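Local coordinates for protein EDTA monooxygenase (EDTA-degrading bacterium BNC1, PDB 5DQP) that probably acts as an FMN-dependent monooxygenase of the luciferase-like family that oxidises EDTA, working with a partner flavin reductase, at residues Y7-N13 against I50-A56; N37-S41 against L387-A391; I44-I50 against L392-D397; T83-I89 against G118-W122. All coordinates share one frame; numbering follows the deposited sequence.

Contact 1 (Y7-N13 against I50-A56); sequences YLVSWLN and IDAFFLA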
loop_
_atom_site.group_PDB
_atom_site.type_symbol
_atom_site.label_atom_id
_atom_site.label_comp_id
_atom_site.label_asym_id
_atom_site.label_seq_id
_atom_site.Cartn_x
_atom_site.Cartn_y
_atom_site.Cartn_z
ATOM N N TYR A 7 -25.728 -7.587 -1.977
ATOM C CA TYR A 7 -24.268 -7.465 -2.021
ATOM C C TYR A 7 -23.657 -7.993 -0.725
ATOM O O TYR A 7 -24.251 -7.876 0.346
ATOM C CB TYR A 7 -23.828 -6.009 -2.248
ATOM C CG TYR A 7 -24.399 -5.424 -3.520
ATOM C CD1 TYR A 7 -23.785 -5.638 -4.741
ATOM C CD2 TYR A 7 -25.587 -4.691 -3.498
ATOM C CE1 TYR A 7 -24.334 -5.130 -5.915
ATOM C CE2 TYR A 7 -26.139 -4.188 -4.655
ATOM C CZ TYR A 7 -25.509 -4.415 -5.860
ATOM O OH TYR A 7 -26.051 -3.905 -7.007
ATOM N N LEU A 8 -22.465 -8.582 -0.828
ATOM C CA LEU A 8 -21.771 -9.150 0.324
ATOM C C LEU A 8 -20.308 -8.728 0.343
ATOM O O LEU A 8 -19.616 -8.812 -0.678
ATOM C CB LEU A 8 -21.857 -10.682 0.316
ATOM C CG LEU A 8 -23.228 -11.309 0.540
ATOM C CD1 LEU A 8 -23.093 -12.802 0.392
ATOM C CD2 LEU A 8 -23.805 -10.949 1.942
ATOM N N VAL A 9 -19.833 -8.311 1.509
ATOM C CA VAL A 9 -18.440 -7.932 1.713
ATOM C C VAL A 9 -17.914 -8.683 2.926
ATOM O O VAL A 9 -18.634 -8.837 3.918
ATOM C CB VAL A 9 -18.307 -6.405 1.916
ATOM C CG1 VAL A 9 -16.833 -6.034 2.269
ATOM C CG2 VAL A 9 -18.816 -5.654 0.688
ATOM N N SER A 10 -16.662 -9.138 2.868
ATOM C CA SER A 10 -16.094 -9.962 3.935
ATOM C C SER A 10 -14.913 -9.253 4.589
ATOM O O SER A 10 -13.924 -8.949 3.914
ATOM C CB SER A 10 -15.632 -11.325 3.409
ATOM O OG SER A 10 -14.710 -11.187 2.317
ATOM N N TRP A 11 -15.021 -8.990 5.891
ATOM C CA TRP A 11 -13.854 -8.542 6.637
ATOM C C TRP A 11 -12.730 -9.539 6.435
ATOM O O TRP A 11 -12.947 -10.755 6.412
ATOM C CB TRP A 11 -14.125 -8.442 8.134
ATOM C CG TRP A 11 -15.020 -7.389 8.602
ATOM C CD1 TRP A 11 -16.351 -7.255 8.329
ATOM C CD2 TRP A 11 -14.688 -6.343 9.526
ATOM N NE1 TRP A 11 -16.863 -6.171 9.002
ATOM C CE2 TRP A 11 -15.864 -5.594 9.745
ATOM C CE3 TRP A 11 -13.508 -5.964 10.184
ATOM C CZ2 TRP A 11 -15.895 -4.477 10.590
ATOM C CZ3 TRP A 11 -13.540 -4.860 11.023
ATOM C CH2 TRP A 11 -14.725 -4.127 11.217
ATOM N N LEU A 12 -11.519 -9.029 6.338
ATOM C CA LEU A 12 -10.370 -9.901 6.128
ATOM C C LEU A 12 -9.223 -9.701 7.112
ATOM O O LEU A 12 -8.200 -10.383 6.983
ATOM C CB LEU A 12 -9.840 -9.744 4.690
ATOM C CG LEU A 12 -9.674 -11.111 4.001
ATOM C CD1 LEU A 12 -11.008 -11.879 3.881
ATOM C CD2 LEU A 12 -9.018 -10.970 2.638
ATOM N N ASN A 13 -9.373 -8.844 8.111
ATOM C CA ASN A 13 -8.250 -8.524 8.996
ATOM C C ASN A 13 -7.750 -9.721 9.800
ATOM O O ASN A 13 -8.530 -10.451 10.427
ATOM C CB ASN A 13 -8.653 -7.423 9.971
ATOM C CG ASN A 13 -8.882 -6.108 9.283
ATOM O OD1 ASN A 13 -9.892 -5.916 8.652
ATOM N ND2 ASN A 13 -7.941 -5.199 9.413
ATOM N N ILE A 50 -18.101 -13.370 -3.381
ATOM C CA ILE A 50 -18.202 -12.183 -2.544
ATOM C C ILE A 50 -17.789 -10.980 -3.377
ATOM O O ILE A 50 -16.886 -11.071 -4.215
ATOM C CB ILE A 50 -17.340 -12.343 -1.278
ATOM C CG1 ILE A 50 -17.799 -13.567 -0.471
ATOM C CG2 ILE A 50 -17.434 -11.109 -0.399
ATOM C CD1 ILE A 50 -19.309 -13.682 -0.223
ATOM N N ASP A 51 -18.477 -9.846 -3.188
ATOM C CA ASP A 51 -18.181 -8.699 -4.038
ATOM C C ASP A 51 -16.827 -8.082 -3.705
ATOM O O ASP A 51 -16.091 -7.687 -4.615
ATOM C CB ASP A 51 -19.293 -7.665 -3.940
ATOM C CG ASP A 51 -20.594 -8.191 -4.491
ATOM O OD1 ASP A 51 -20.657 -8.417 -5.723
ATOM O OD2 ASP A 51 -21.530 -8.415 -3.696
ATOM N N ALA A 52 -16.468 -7.996 -2.423
ATOM C CA ALA A 52 -15.170 -7.428 -2.062
ATOM C C ALA A 52 -14.768 -7.902 -0.670
ATOM O O ALA A 52 -15.628 -8.221 0.156
ATOM C CB ALA A 52 -15.201 -5.890 -2.096
ATOM N N PHE A 53 -13.454 -7.953 -0.419
ATOM C CA PHE A 53 -13.010 -8.053 0.957
ATOM C C PHE A 53 -12.888 -6.641 1.529
ATOM O O PHE A 53 -12.907 -5.640 0.809
ATOM C CB PHE A 53 -11.686 -8.840 1.088
ATOM C CG PHE A 53 -10.502 -8.217 0.347
ATOM C CD1 PHE A 53 -9.751 -7.216 0.930
ATOM C CD2 PHE A 53 -10.147 -8.659 -0.923
ATOM C CE1 PHE A 53 -8.689 -6.633 0.257
ATOM C CE2 PHE A 53 -9.077 -8.104 -1.603
ATOM C CZ PHE A 53 -8.344 -7.083 -1.017
ATOM N N PHE A 54 -12.792 -6.568 2.846
ATOM C CA PHE A 54 -12.636 -5.302 3.531
ATOM C C PHE A 54 -11.537 -5.412 4.578
ATOM O O PHE A 54 -11.457 -6.404 5.312
ATOM C CB PHE A 54 -13.965 -4.890 4.188
ATOM C CG PHE A 54 -13.836 -3.764 5.177
ATOM C CD1 PHE A 54 -13.457 -2.504 4.756
ATOM C CD2 PHE A 54 -14.131 -3.959 6.515
ATOM C CE1 PHE A 54 -13.355 -1.461 5.640
ATOM C CE2 PHE A 54 -14.044 -2.899 7.432
ATOM C CZ PHE A 54 -13.655 -1.657 6.990
ATOM N N LEU A 55 -10.713 -4.379 4.655
ATOM C CA LEU A 55 -9.659 -4.267 5.648
ATOM C C LEU A 55 -9.903 -3.015 6.474
ATOM O O LEU A 55 -9.875 -1.901 5.945
ATOM C CB LEU A 55 -8.281 -4.220 4.977
ATOM C CG LEU A 55 -7.847 -5.519 4.298
ATOM C CD1 LEU A 55 -6.561 -5.293 3.481
ATOM C CD2 LEU A 55 -7.638 -6.617 5.320
ATOM N N ALA A 56 -10.181 -3.203 7.756
ATOM C CA ALA A 56 -10.177 -2.100 8.704
ATOM C C ALA A 56 -8.729 -1.718 8.997
ATOM O O ALA A 56 -7.802 -2.484 8.729
ATOM C CB ALA A 56 -10.896 -2.495 9.991
#
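V9 CG1 packs on F54 CB at 3.6 Å, on the sheet face that also carries W11. F54 holds CG anti to the backbone N (chi1 167°), setting its ring beside W11; in one of the two modelled W11 conformers its edge meets the six-membered ring in a T-shaped pair, planes at 87°. S10 and F53 point to the other face. From beyond the strand ends, A56 CB comes 3.7 Å from W11 CZ3 in that conformer, and L12 CD2 covers F53 CB at 3.7 Å. Backbone bonds S10 N to A52 O, F54 N to S10 O and L12 N to F54 O make this a parallel strand pair of the TIM barrel. D51 OD2 takes L8 N on its anti lone pair at 3.0 Å, while OD1 forms a salt bridge with R5. N13 suits the other end because its amide accepts and donates: OD1 receives A56 N at 2.9 Å on a lone pair, and ND2 reaches A56 O at 2.8 Å. This amide probably helps to hold the backbone just before D57, predicted to bind FMN.

Contact 2 (N37-S41 against L387-A391); sequences NYIRS and LLPDA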
loop_
_atom_site.group_PDB
_atom_site.type_symbol
_atom_site.label_atom_id
_atom_site.label_comp_id
_atom_site.label_asym_id
_atom_site.label_seq_id
_atom_site.Cartn_x
_atom_site.Cartn_y
_atom_site.Cartn_z
ATOM N N ASN A 37 -1.880 -16.399 4.366
ATOM C CA ASN A 37 -3.055 -16.350 5.226
ATOM C C ASN A 37 -4.159 -15.507 4.594
ATOM O O ASN A 37 -5.341 -15.838 4.704
ATOM C CB ASN A 37 -2.671 -15.792 6.598
ATOM C CG ASN A 37 -3.846 -15.720 7.563
ATOM O OD1 ASN A 37 -4.326 -16.744 8.041
ATOM N ND2 ASN A 37 -4.291 -14.494 7.884
ATOM N N TYR A 38 -3.801 -14.399 3.955
ATOM C CA TYR A 38 -4.823 -13.550 3.350
ATOM C C TYR A 38 -5.213 -14.039 1.966
ATOM O O TYR A 38 -6.381 -13.929 1.586
ATOM C CB TYR A 38 -4.334 -12.097 3.314
ATOM C CG TYR A 38 -3.987 -11.659 4.716
ATOM C CD1 TYR A 38 -4.976 -11.159 5.568
ATOM C CD2 TYR A 38 -2.698 -11.803 5.207
ATOM C CE1 TYR A 38 -4.690 -10.804 6.870
ATOM C CE2 TYR A 38 -2.383 -11.441 6.510
ATOM C CZ TYR A 38 -3.395 -10.955 7.345
ATOM O OH TYR A 38 -3.108 -10.603 8.644
ATOM N N ILE A 39 -4.266 -14.603 1.213
ATOM C CA ILE A 39 -4.623 -15.197 -0.072
ATOM C C ILE A 39 -5.677 -16.271 0.139
ATOM O O ILE A 39 -6.684 -16.328 -0.578
ATOM C CB ILE A 39 -3.383 -15.773 -0.787
ATOM C CG1 ILE A 39 -2.303 -14.707 -0.997
ATOM C CG2 ILE A 39 -3.783 -16.400 -2.135
ATOM C CD1 ILE A 39 -2.774 -13.500 -1.757
ATOM N N ARG A 40 -5.441 -17.157 1.115
ATOM C CA ARG A 40 -6.391 -18.224 1.389
ATOM C C ARG A 40 -7.789 -17.659 1.620
ATOM O O ARG A 40 -8.771 -18.138 1.038
ATOM C CB ARG A 40 -5.916 -19.052 2.584
ATOM C CG ARG A 40 -6.800 -20.269 2.934
ATOM C CD ARG A 40 -5.970 -21.326 3.725
ATOM N NE ARG A 40 -6.784 -22.275 4.493
ATOM C CZ ARG A 40 -6.293 -23.179 5.347
ATOM N NH1 ARG A 40 -4.978 -23.273 5.553
ATOM N NH2 ARG A 40 -7.122 -23.989 6.012
ATOM N N SER A 41 -7.895 -16.610 2.437
ATOM C CA SER A 41 -9.215 -16.056 2.718
ATOM C C SER A 41 -9.794 -15.353 1.507
ATOM O O SER A 41 -11.010 -15.406 1.277
ATOM C CB SER A 41 -9.149 -15.086 3.892
ATOM O OG SER A 41 -9.096 -15.819 5.084
ATOM N N LEU A 387 -13.584 -16.358 13.006
ATOM C CA LEU A 387 -12.290 -16.995 12.788
ATOM C C LEU A 387 -12.015 -17.010 11.292
ATOM O O LEU A 387 -12.877 -17.435 10.516
ATOM C CB LEU A 387 -12.271 -18.432 13.334
ATOM C CG LEU A 387 -10.988 -19.223 13.052
ATOM C CD1 LEU A 387 -9.751 -18.497 13.611
ATOM C CD2 LEU A 387 -11.101 -20.651 13.616
ATOM N N LEU A 388 -10.828 -16.535 10.897
ATOM C CA LEU A 388 -10.371 -16.608 9.500
ATOM C C LEU A 388 -9.246 -17.631 9.357
ATOM O O LEU A 388 -8.367 -17.710 10.214
ATOM C CB LEU A 388 -9.905 -15.222 9.004
ATOM C CG LEU A 388 -11.078 -14.241 8.836
ATOM C CD1 LEU A 388 -10.645 -12.791 8.629
ATOM C CD2 LEU A 388 -11.892 -14.724 7.644
ATOM N N PRO A 389 -9.265 -18.422 8.270
ATOM C CA PRO A 389 -10.300 -18.452 7.232
ATOM C C PRO A 389 -11.518 -19.313 7.565
ATOM O O PRO A 389 -12.515 -19.228 6.833
ATOM C CB PRO A 389 -9.558 -19.042 6.023
ATOM C CG PRO A 389 -8.494 -19.857 6.600
ATOM C CD PRO A 389 -8.037 -19.111 7.832
ATOM N N ASP A 390 -11.428 -20.100 8.650
ATOM C CA ASP A 390 -12.342 -21.224 8.863
ATOM C C ASP A 390 -13.803 -20.800 8.788
ATOM O O ASP A 390 -14.608 -21.462 8.124
ATOM C CB ASP A 390 -12.063 -21.913 10.214
ATOM C CG ASP A 390 -10.655 -22.561 10.288
ATOM O OD1 ASP A 390 -9.706 -22.004 9.697
ATOM O OD2 ASP A 390 -10.484 -23.616 10.951
ATOM N N ALA A 391 -14.179 -19.709 9.481
ATOM C CA ALA A 391 -15.598 -19.340 9.535
ATOM C C ALA A 391 -16.064 -18.692 8.245
ATOM O O ALA A 391 -17.239 -18.810 7.883
ATOM C CB ALA A 391 -15.901 -18.409 10.706
HETATM O O HOH W 1 -5.768 -16.535 10.113
#
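P389 CG meets the guanidinium of R40 obliquely, 3.6 Å from R40 NE, which stands on an arm extended from CG to NE. Within the helix the N37 amide puts ND2 over the centre of one face of the Y38 ring. CG of N37 stands opposite its backbone N (chi1 -179°), which leaves OD1 directed at the partner segment. There a single water joins the two segments, donating to N37 OD1 at 2.5 Å, short as modelled, and to L388 O at 2.9 Å. A serine fits where the backbones come closest: S41 OG lies 3.4 Å from P389 CB and 3.9 Å from L388 CD2. P389 follows a cis peptide bond and lies where the chain leads into helix 390-405, a compact ring whose CB and CG lie against S41 and R40. D390 beside it is salt-bridged to R26. Helix 35-47 follows strand 7-11 and helix 390-405 follows strand 380-383, two adjacent strands of the barrel; Y38 packs against L78 and I82 of helix 75-85.

Contact 3 (I44-I50 against L392-D397); sequences IARRGRI and LEIFVD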
loop_
_atom_site.group_PDB
_atom_site.type_symbol
_atom_site.label_atom_id
_atom_site.label_comp_id
_atom_site.label_asym_id
_atom_site.label_seq_id
_atom_site.Cartn_x
_atom_site.Cartn_y
_atom_site.Cartn_z
ATOM N N ILE A 44 -11.125 -17.932 -0.862
ATOM C CA ILE A 44 -12.408 -18.452 -0.395
ATOM C C ILE A 44 -13.538 -17.482 -0.742
ATOM O O ILE A 44 -14.589 -17.886 -1.249
ATOM C CB ILE A 44 -12.351 -18.756 1.113
ATOM C CG1 ILE A 44 -11.508 -20.014 1.364
ATOM C CG2 ILE A 44 -13.770 -18.893 1.710
ATOM C CD1 ILE A 44 -11.094 -20.164 2.839
ATOM N N ALA A 45 -13.347 -16.187 -0.473
ATOM C CA ALA A 45 -14.388 -15.220 -0.818
ATOM C C ALA A 45 -14.615 -15.175 -2.327
ATOM O O ALA A 45 -15.755 -15.049 -2.791
ATOM C CB ALA A 45 -14.019 -13.834 -0.271
ATOM N N ARG A 46 -13.545 -15.297 -3.113
ATOM C CA ARG A 46 -13.689 -15.307 -4.572
ATOM C C ARG A 46 -14.532 -16.488 -5.042
ATOM O O ARG A 46 -15.413 -16.335 -5.900
ATOM C CB ARG A 46 -12.311 -15.348 -5.228
ATOM C CG ARG A 46 -12.314 -15.203 -6.751
ATOM C CD ARG A 46 -10.939 -15.618 -7.295
ATOM N NE ARG A 46 -11.011 -15.974 -8.697
ATOM C CZ ARG A 46 -11.446 -17.145 -9.148
ATOM N NH1 ARG A 46 -11.857 -18.084 -8.299
ATOM N NH2 ARG A 46 -11.476 -17.370 -10.457
ATOM N N ARG A 47 -14.282 -17.671 -4.474
ATOM C CA ARG A 47 -15.089 -18.852 -4.791
ATOM C C ARG A 47 -16.570 -18.639 -4.452
ATOM O O ARG A 47 -17.445 -19.122 -5.182
ATOM C CB ARG A 47 -14.532 -20.080 -4.061
ATOM C CG ARG A 47 -15.432 -21.321 -4.157
ATOM C CD ARG A 47 -14.781 -22.553 -3.522
ATOM N NE ARG A 47 -15.116 -22.711 -2.101
ATOM C CZ ARG A 47 -14.235 -22.650 -1.109
ATOM N NH1 ARG A 47 -12.949 -22.443 -1.368
ATOM N NH2 ARG A 47 -14.638 -22.809 0.145
ATOM N N GLY A 48 -16.872 -17.887 -3.395
ATOM C CA GLY A 48 -18.242 -17.520 -3.093
ATOM C C GLY A 48 -18.824 -16.380 -3.897
ATOM O O GLY A 48 -20.006 -16.054 -3.713
ATOM N N ARG A 49 -18.045 -15.773 -4.798
ATOM C CA ARG A 49 -18.449 -14.552 -5.506
ATOM C C ARG A 49 -18.725 -13.383 -4.559
ATOM O O ARG A 49 -19.524 -12.491 -4.870
ATOM C CB ARG A 49 -19.680 -14.787 -6.384
ATOM C CG ARG A 49 -19.594 -15.979 -7.305
ATOM C CD ARG A 49 -18.303 -16.000 -8.119
ATOM N NE ARG A 49 -18.254 -17.206 -8.947
ATOM C CZ ARG A 49 -17.209 -18.019 -9.057
ATOM N NH1 ARG A 49 -16.082 -17.786 -8.390
ATOM N NH2 ARG A 49 -17.296 -19.075 -9.854
ATOM N N ILE A 50 -18.101 -13.370 -3.381
ATOM C CA ILE A 50 -18.202 -12.183 -2.544
ATOM C C ILE A 50 -17.789 -10.980 -3.377
ATOM O O ILE A 50 -16.886 -11.071 -4.215
ATOM C CB ILE A 50 -17.340 -12.343 -1.278
ATOM C CG1 ILE A 50 -17.799 -13.567 -0.471
ATOM C CG2 ILE A 50 -17.434 -11.109 -0.399
ATOM C CD1 ILE A 50 -19.309 -13.682 -0.223
ATOM N N LEU A 392 -15.171 -18.027 7.517
ATOM C CA LEU A 392 -15.590 -17.549 6.211
ATOM C C LEU A 392 -15.785 -18.720 5.265
ATOM O O LEU A 392 -16.671 -18.688 4.412
ATOM C CB LEU A 392 -14.582 -16.547 5.655
ATOM C CG LEU A 392 -14.905 -15.844 4.344
ATOM C CD1 LEU A 392 -16.215 -15.079 4.513
ATOM C CD2 LEU A 392 -13.738 -14.906 4.030
ATOM N N GLU A 393 -14.973 -19.761 5.406
ATOM C CA GLU A 393 -15.154 -20.954 4.581
ATOM C C GLU A 393 -16.537 -21.577 4.814
ATOM O O GLU A 393 -17.238 -21.952 3.861
ATOM C CB GLU A 393 -14.010 -21.934 4.886
ATOM C CG GLU A 393 -13.903 -23.173 3.994
ATOM C CD GLU A 393 -12.565 -23.923 4.174
ATOM O OE1 GLU A 393 -11.650 -23.423 4.890
ATOM O OE2 GLU A 393 -12.431 -25.027 3.595
ATOM N N ILE A 394 -16.963 -21.650 6.076
ATOM C CA ILE A 394 -18.314 -22.118 6.398
ATOM C C ILE A 394 -19.364 -21.219 5.755
ATOM O O ILE A 394 -20.346 -21.701 5.180
ATOM C CB ILE A 394 -18.504 -22.180 7.927
ATOM C CG1 ILE A 394 -17.515 -23.158 8.553
ATOM C CG2 ILE A 394 -19.943 -22.585 8.295
ATOM C CD1 ILE A 394 -17.679 -24.580 8.069
ATOM N N PHE A 395 -19.228 -19.898 5.919
ATOM C CA PHE A 395 -20.205 -19.001 5.315
ATOM C C PHE A 395 -20.274 -19.209 3.798
ATOM O O PHE A 395 -21.356 -19.401 3.229
ATOM C CB PHE A 395 -19.874 -17.545 5.655
ATOM C CG PHE A 395 -20.951 -16.591 5.250
ATOM C CD1 PHE A 395 -21.015 -16.116 3.950
ATOM C CD2 PHE A 395 -21.936 -16.213 6.154
ATOM C CE1 PHE A 395 -22.021 -15.259 3.549
ATOM C CE2 PHE A 395 -22.934 -15.355 5.778
ATOM C CZ PHE A 395 -22.980 -14.872 4.460
ATOM N N VAL A 396 -19.121 -19.228 3.131
ATOM C CA VAL A 396 -19.105 -19.373 1.674
ATOM C C VAL A 396 -19.594 -20.759 1.236
ATOM O O VAL A 396 -20.235 -20.905 0.186
ATOM C CB VAL A 396 -17.687 -19.089 1.134
ATOM C CG1 VAL A 396 -17.528 -19.693 -0.270
ATOM C CG2 VAL A 396 -17.381 -17.588 1.133
ATOM N N ASP A 397 -19.262 -21.802 1.992
ATOM C CA ASP A 397 -19.661 -23.146 1.594
ATOM C C ASP A 397 -21.136 -23.417 1.851
ATOM O O ASP A 397 -21.732 -24.243 1.162
ATOM C CB ASP A 397 -18.873 -24.214 2.360
ATOM C CG ASP A 397 -17.415 -24.324 1.928
ATOM O OD1 ASP A 397 -17.064 -23.811 0.835
ATOM O OD2 ASP A 397 -16.637 -24.957 2.696
#
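V396 packs against I44 and G48 from its CB outward. CB itself lies 4.0 Å from I44 CG2, and both methyls lie close to I44 O. CG1, held opposite the backbone N (chi1 160°), also meets G48 CA at 3.6 Å; CG2 touches I44 CG2 at 3.9 Å and looks on toward I50 CG1. Glycine suits position 48, since a CB there would come within 2.9 Å of V396 CG2. Just beyond, R49 takes a positive phi and ends the helix in a Schellman motif. I44 packs one turn further back, its CG2 lying 3.8 Å from E393 CA and its CD1 against the E393 side chain. At the outer edge of the contact R47 bends at chi3 and brings NH2 to D397 OD1, a salt bridge of 2.7 Å with an N-H...O angle of 160°. OD1 lies near the guanidinium plane and is met on its syn side, somewhat out of the carboxylate plane; the two groups are turned 32° apart. E393 CG also lies at the guanidinium edge. With D397 replaced by an alanine, R47 would lose its bonded partner, and its guanidinium would probably be freer to turn. The two helices follow neighbouring barrel strands. Branched aliphatic side chains join them at the buried centre, and one ion pair adds charge complementarity on the more exposed side.

Contact 4 (T83-I89 against G118-W122); sequences TGRVPDI and GRIGW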
loop_
_atom_site.group_PDB
_atom_site.type_symbol
_atom_site.label_atom_id
_atom_site.label_comp_id
_atom_site.label_asym_id
_atom_site.label_seq_id
_atom_site.Cartn_x
_atom_site.Cartn_y
_atom_site.Cartn_z
ATOM N N THR A 83 -4.586 -8.561 -4.382
ATOM C CA THR A 83 -5.195 -8.503 -5.709
ATOM C C THR A 83 -4.176 -8.678 -6.824
ATOM O O THR A 83 -4.564 -9.049 -7.938
ATOM C CB THR A 83 -5.991 -7.208 -5.915
ATOM O OG1 THR A 83 -5.127 -6.071 -5.816
ATOM C CG2 THR A 83 -7.132 -7.119 -4.858
ATOM N N GLY A 84 -2.885 -8.471 -6.547
ATOM C CA GLY A 84 -1.878 -8.905 -7.498
ATOM C C GLY A 84 -1.966 -10.388 -7.795
ATOM O O GLY A 84 -1.589 -10.827 -8.880
ATOM N N ARG A 85 -2.493 -11.169 -6.849
ATOM C CA ARG A 85 -2.511 -12.625 -6.888
ATOM C C ARG A 85 -3.897 -13.217 -7.111
ATOM O O ARG A 85 -4.033 -14.215 -7.820
ATOM C CB ARG A 85 -1.938 -13.186 -5.576
ATOM C CG ARG A 85 -2.228 -14.681 -5.376
ATOM C CD ARG A 85 -1.045 -15.550 -5.781
ATOM N NE ARG A 85 0.154 -15.107 -5.074
ATOM C CZ ARG A 85 0.688 -15.714 -4.019
ATOM N NH1 ARG A 85 1.777 -15.208 -3.456
ATOM N NH2 ARG A 85 0.144 -16.828 -3.534
ATOM N N VAL A 86 -4.934 -12.641 -6.525
ATOM C CA VAL A 86 -6.294 -13.167 -6.595
ATOM C C VAL A 86 -7.100 -12.281 -7.542
ATOM O O VAL A 86 -7.268 -11.091 -7.263
ATOM C CB VAL A 86 -6.932 -13.217 -5.202
ATOM C CG1 VAL A 86 -8.297 -13.886 -5.253
ATOM C CG2 VAL A 86 -5.982 -13.936 -4.207
ATOM N N PRO A 87 -7.620 -12.809 -8.648
ATOM C CA PRO A 87 -8.448 -12.004 -9.556
ATOM C C PRO A 87 -9.875 -11.822 -9.043
ATOM O O PRO A 87 -10.281 -12.391 -8.033
ATOM C CB PRO A 87 -8.435 -12.822 -10.847
ATOM C CG PRO A 87 -8.294 -14.239 -10.378
ATOM C CD PRO A 87 -7.411 -14.181 -9.147
ATOM N N ASP A 88 -10.619 -10.957 -9.746
ATOM C CA ASP A 88 -12.068 -10.814 -9.611
ATOM C C ASP A 88 -12.512 -10.054 -8.365
ATOM O O ASP A 88 -13.213 -9.051 -8.459
ATOM C CB ASP A 88 -12.739 -12.193 -9.612
ATOM C CG ASP A 88 -12.586 -12.919 -10.943
ATOM O OD1 ASP A 88 -12.687 -12.274 -12.018
ATOM O OD2 ASP A 88 -12.377 -14.144 -10.907
ATOM N N ILE A 89 -12.159 -10.545 -7.186
ATOM C CA ILE A 89 -12.778 -10.007 -5.990
ATOM C C ILE A 89 -12.298 -8.588 -5.748
ATOM O O ILE A 89 -11.111 -8.275 -5.905
ATOM C CB ILE A 89 -12.481 -10.912 -4.792
ATOM C CG1 ILE A 89 -13.248 -10.387 -3.578
ATOM C CG2 ILE A 89 -10.987 -11.026 -4.604
ATOM C CD1 ILE A 89 -13.533 -11.432 -2.602
ATOM N N GLY A 118 -9.481 -1.977 -11.414
ATOM C CA GLY A 118 -10.666 -1.279 -10.932
ATOM C C GLY A 118 -11.362 -1.965 -9.781
ATOM O O GLY A 118 -12.587 -1.812 -9.607
ATOM N N ARG A 119 -10.618 -2.717 -8.978
ATOM C CA ARG A 119 -11.208 -3.542 -7.943
ATOM C C ARG A 119 -11.109 -2.976 -6.523
ATOM O O ARG A 119 -11.551 -3.649 -5.599
ATOM C CB ARG A 119 -10.589 -4.955 -7.998
ATOM C CG ARG A 119 -11.040 -5.766 -9.236
ATOM C CD ARG A 119 -9.934 -6.655 -9.700
ATOM N NE ARG A 119 -9.794 -7.673 -8.720
ATOM C CZ ARG A 119 -8.694 -8.344 -8.437
ATOM N NH1 ARG A 119 -7.544 -8.130 -9.081
ATOM N NH2 ARG A 119 -8.787 -9.245 -7.475
ATOM N N ILE A 120 -10.569 -1.771 -6.301
ATOM C CA ILE A 120 -10.246 -1.303 -4.946
ATOM C C ILE A 120 -11.064 -0.057 -4.593
ATOM O O ILE A 120 -11.035 0.933 -5.328
ATOM C CB ILE A 120 -8.738 -1.000 -4.792
ATOM C CG1 ILE A 120 -7.883 -2.252 -5.024
ATOM C CG2 ILE A 120 -8.439 -0.382 -3.417
ATOM C CD1 ILE A 120 -8.156 -3.376 -4.095
ATOM N N GLY A 121 -11.754 -0.091 -3.448
ATOM C CA GLY A 121 -12.370 1.084 -2.867
ATOM C C GLY A 121 -11.651 1.565 -1.597
ATOM O O GLY A 121 -10.710 0.948 -1.092
ATOM N N TRP A 122 -12.130 2.692 -1.073
ATOM C CA TRP A 122 -11.495 3.351 0.060
ATOM C C TRP A 122 -12.543 3.680 1.115
ATOM O O TRP A 122 -13.474 4.441 0.849
ATOM C CB TRP A 122 -10.761 4.612 -0.396
ATOM C CG TRP A 122 -10.269 5.523 0.699
ATOM C CD1 TRP A 122 -9.695 5.164 1.882
ATOM C CD2 TRP A 122 -10.333 6.962 0.706
ATOM N NE1 TRP A 122 -9.385 6.284 2.624
ATOM C CE2 TRP A 122 -9.771 7.399 1.924
ATOM C CE3 TRP A 122 -10.809 7.912 -0.200
ATOM C CZ2 TRP A 122 -9.673 8.747 2.257
ATOM C CZ3 TRP A 122 -10.713 9.250 0.126
ATOM C CH2 TRP A 122 -10.153 9.660 1.346
#
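R119 gathers carbonyl oxygens of residues 83-89 around its guanidinium, in a TIM-barrel region where the loop between helix 75-85 and strand 90-96 passes beside the start of strand 120-125. The hydrogen bonds come first. NE and NH2 grip I89 O side-on together, at 3.2 Å and 3.0 Å. NH2 also points at V86 O, but the modelled 2.4 Å is too short to be taken literally. NH1 makes a weak bond to T83 O. Bends at chi2 and chi3 curl the arginine chain back to bring all three nitrogens there. Next come the faces: D88 N sits 3.2 Å above one face of the guanidinium, and T83 CB lies over the opposite one. An arginine suits this buried spot because its several N-H groups can serve several backbone carbonyls at once. A leucine in its place would probably leave I89 O without both NE and NH2. D88 itself is salt-bridged to R46. Apolar contact completes the join, with T83 CG2 4.0 Å from I120 CD1.

Contact 1 lies near the middle of the chain, its centre about 7 Å from the chain's centre, whereas contacts 2, 3 and 4 lie about 16 to 17 Å out. Contacts 2 and 3 use the same two helices, with P389 CB 3.7 Å from I44 CD1. Both touch contact 1: L12 CD1 meets S41 CB at 3.7 Å, S10 CB of the strand meets L392 CD1 at 4.0 Å, and I50 belongs to contacts 1 and 3. Contact 4 is tied to contact 3 by the salt bridge of R46 NE with D88 OD2, 3.2 Å. Contact 1 comes nearest to the predicted FMN site: the F54 side chain lies about 3 Å from that of T94, and the A56 side chain about 3 Å from a bound PE4 molecule, probably from the crystallisation liquor.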